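Local coordinates for D7 protein (Anopheles stephensi, PDB 3NHI) that binds and sequesters host mediators such as cysteinyl leukotrienes, and binds stable thromboxane A2 analogues, helping the female mosquito to feed on blood, at residues Val207-Val211 / Val226-Leu230. Where two conformers were deposited one is given. Residues are numbered along the deposited sequence.
Sequences VDEIV and VRSVL
This is a helix-helix contact in the C-terminal odorant-binding-protein-like part of the chain, with an apolar seam and a salt bridge along its outer edge. It joins the first turn of helix 207-216 to the C-terminal half of helix 223-231, the next helix in the chain. Both segments are regular alpha helix, with V211 N to V207 O at 3.0 Å and L230 N to V226 O at 3.1 Å. Their axes approach to 10.2 Å at 133°, about midway between perpendicular and antiparallel. The CA atoms of V211 and V226 lie 6.5 Å apart, and those of V207 and R227 6.8 Å.

V207, I210 and V211 face V226 and L230. V226 CG1 sits 3.9 Å from both I210 CG2 and V211 CG2. L230 CD1 is 3.9 Å from I210 CD1 and 4.0 Å from V207 CG1. With V207, V211 and V226 in t and I210 and L230 in mt, these methyls meet across the seam.

R227 starts sideways, but its extended chain (chi1 m, chi2 and chi3 t) carries the guanidinium across to D208 (chi1 m). R227 NH2 and NH1 both donate to D208 OD1, at 2.8 and 3.1 Å. A water donates to D208 OD1 at 2.7 Å and accepts a weak bond from R227 NH1 at 2.6 Å. V211 CG2 lies over one guanidinium face, 3.9 Å from R227 NH2. R227 NH2 also forms a salt bridge with E223 OE1, one turn earlier, so two carboxylates share the guanidinium.

The contact lies away from the eicosanoid pocket. Behind it, L230 also packs on Y241 and L245 of helix 238-246, and I210 touches Y199, just before the hairpin of strands 200-201 and 204-205.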
loop_
_atom_site.group_PDB
_atom_site.type_symbol
_atom_site.label_atom_id
_atom_site.label_comp_id
_atom_site.label_asym_id
_atom_site.label_seq_id
_atom_site.Cartn_x
_atom_site.Cartn_y
_atom_site.Cartn_z
ATOM N N VAL A 207 -14.990 2.457 0.396
ATOM C CA VAL A 207 -15.832 1.407 0.980
ATOM C C VAL A 207 -15.298 0.030 0.580
ATOM O O VAL A 207 -15.226 -0.890 1.405
ATOM C CB VAL A 207 -17.306 1.558 0.547
ATOM C CG1 VAL A 207 -18.158 0.429 1.129
ATOM C CG2 VAL A 207 -17.878 2.927 0.978
ATOM N N ASP A 208 -14.868 -0.096 -0.672
ATOM C CA ASP A 208 -14.393 -1.389 -1.175
ATOM C C ASP A 208 -13.158 -1.898 -0.431
ATOM O O ASP A 208 -12.962 -3.104 -0.317
ATOM C CB ASP A 208 -14.073 -1.297 -2.666
ATOM C CG ASP A 208 -15.303 -1.208 -3.541
ATOM O OD1 ASP A 208 -16.441 -1.270 -3.034
ATOM O OD2 ASP A 208 -15.108 -1.096 -4.766
ATOM N N GLU A 209 -12.323 -0.991 0.075
ATOM C CA GLU A 209 -11.118 -1.399 0.792
ATOM C C GLU A 209 -11.447 -1.971 2.163
ATOM O O GLU A 209 -10.832 -2.941 2.606
ATOM C CB GLU A 209 -10.125 -0.241 0.918
ATOM C CG GLU A 209 -9.488 0.178 -0.397
ATOM C CD GLU A 209 -8.854 -0.983 -1.153
ATOM O OE1 GLU A 209 -8.846 -0.932 -2.399
ATOM O OE2 GLU A 209 -8.351 -1.932 -0.515
ATOM N N ILE A 210 -12.416 -1.368 2.837
ATOM C CA ILE A 210 -12.859 -1.920 4.119
ATOM C C ILE A 210 -13.527 -3.288 3.893
ATOM O O ILE A 210 -13.242 -4.247 4.623
ATOM C CB ILE A 210 -13.745 -0.922 4.889
ATOM C CG1 ILE A 210 -12.928 0.344 5.197
ATOM C CG2 ILE A 210 -14.317 -1.549 6.163
ATOM C CD1 ILE A 210 -13.718 1.469 5.905
ATOM N N VAL A 211 -14.372 -3.395 2.864
ATOM C CA VAL A 211 -14.966 -4.681 2.506
ATOM C C VAL A 211 -13.880 -5.724 2.240
ATOM O O VAL A 211 -14.008 -6.863 2.694
ATOM C CB VAL A 211 -15.924 -4.549 1.306
ATOM C CG1 VAL A 211 -16.349 -5.916 0.774
ATOM C CG2 VAL A 211 -17.154 -3.737 1.715
ATOM N N VAL A 226 -21.390 -4.397 6.080
ATOM C CA VAL A 226 -20.257 -3.473 6.134
ATOM C C VAL A 226 -20.639 -2.192 5.388
ATOM O O VAL A 226 -20.483 -1.087 5.905
ATOM C CB VAL A 226 -18.985 -4.098 5.531
ATOM C CG1 VAL A 226 -17.847 -3.069 5.475
ATOM C CG2 VAL A 226 -18.567 -5.333 6.328
ATOM N N ARG A 227 -21.187 -2.349 4.185
ATOM C CA ARG A 227 -21.623 -1.212 3.385
ATOM C C ARG A 227 -22.688 -0.396 4.098
ATOM O O ARG A 227 -22.610 0.833 4.117
ATOM C CB ARG A 227 -22.100 -1.679 2.008
ATOM C CG ARG A 227 -20.953 -2.183 1.161
ATOM C CD ARG A 227 -21.333 -2.572 -0.269
ATOM N NE ARG A 227 -20.177 -3.213 -0.904
ATOM C CZ ARG A 227 -19.162 -2.572 -1.491
ATOM N NH1 ARG A 227 -19.156 -1.250 -1.585
ATOM N NH2 ARG A 227 -18.159 -3.269 -2.005
ATOM N N SER A 228 -23.660 -1.081 4.700
ATOM C CA SER A 228 -24.750 -0.429 5.434
ATOM C C SER A 228 -24.248 0.376 6.637
ATOM O O SER A 228 -24.689 1.496 6.884
ATOM C CB SER A 228 -25.768 -1.474 5.904
ATOM O OG SER A 228 -26.754 -0.893 6.739
ATOM N N VAL A 229 -23.337 -0.208 7.408
ATOM C CA VAL A 229 -22.801 0.464 8.593
ATOM C C VAL A 229 -22.029 1.728 8.199
ATOM O O VAL A 229 -22.179 2.781 8.829
ATOM C CB VAL A 229 -21.939 -0.504 9.435
ATOM C CG1 VAL A 229 -21.143 0.241 10.485
ATOM C CG2 VAL A 229 -22.824 -1.563 10.089
ATOM N N LEU A 230 -21.225 1.636 7.145
ATOM C CA LEU A 230 -20.501 2.810 6.671
ATOM C C LEU A 230 -21.452 3.860 6.094
ATOM O O LEU A 230 -21.306 5.062 6.356
ATOM C CB LEU A 230 -19.446 2.412 5.639
ATOM C CG LEU A 230 -18.293 1.552 6.169
ATOM C CD1 LEU A 230 -17.468 0.986 5.023
ATOM C CD2 LEU A 230 -17.405 2.332 7.147
HETATM O O HOH W 1 -18.529 0.412 -3.444
#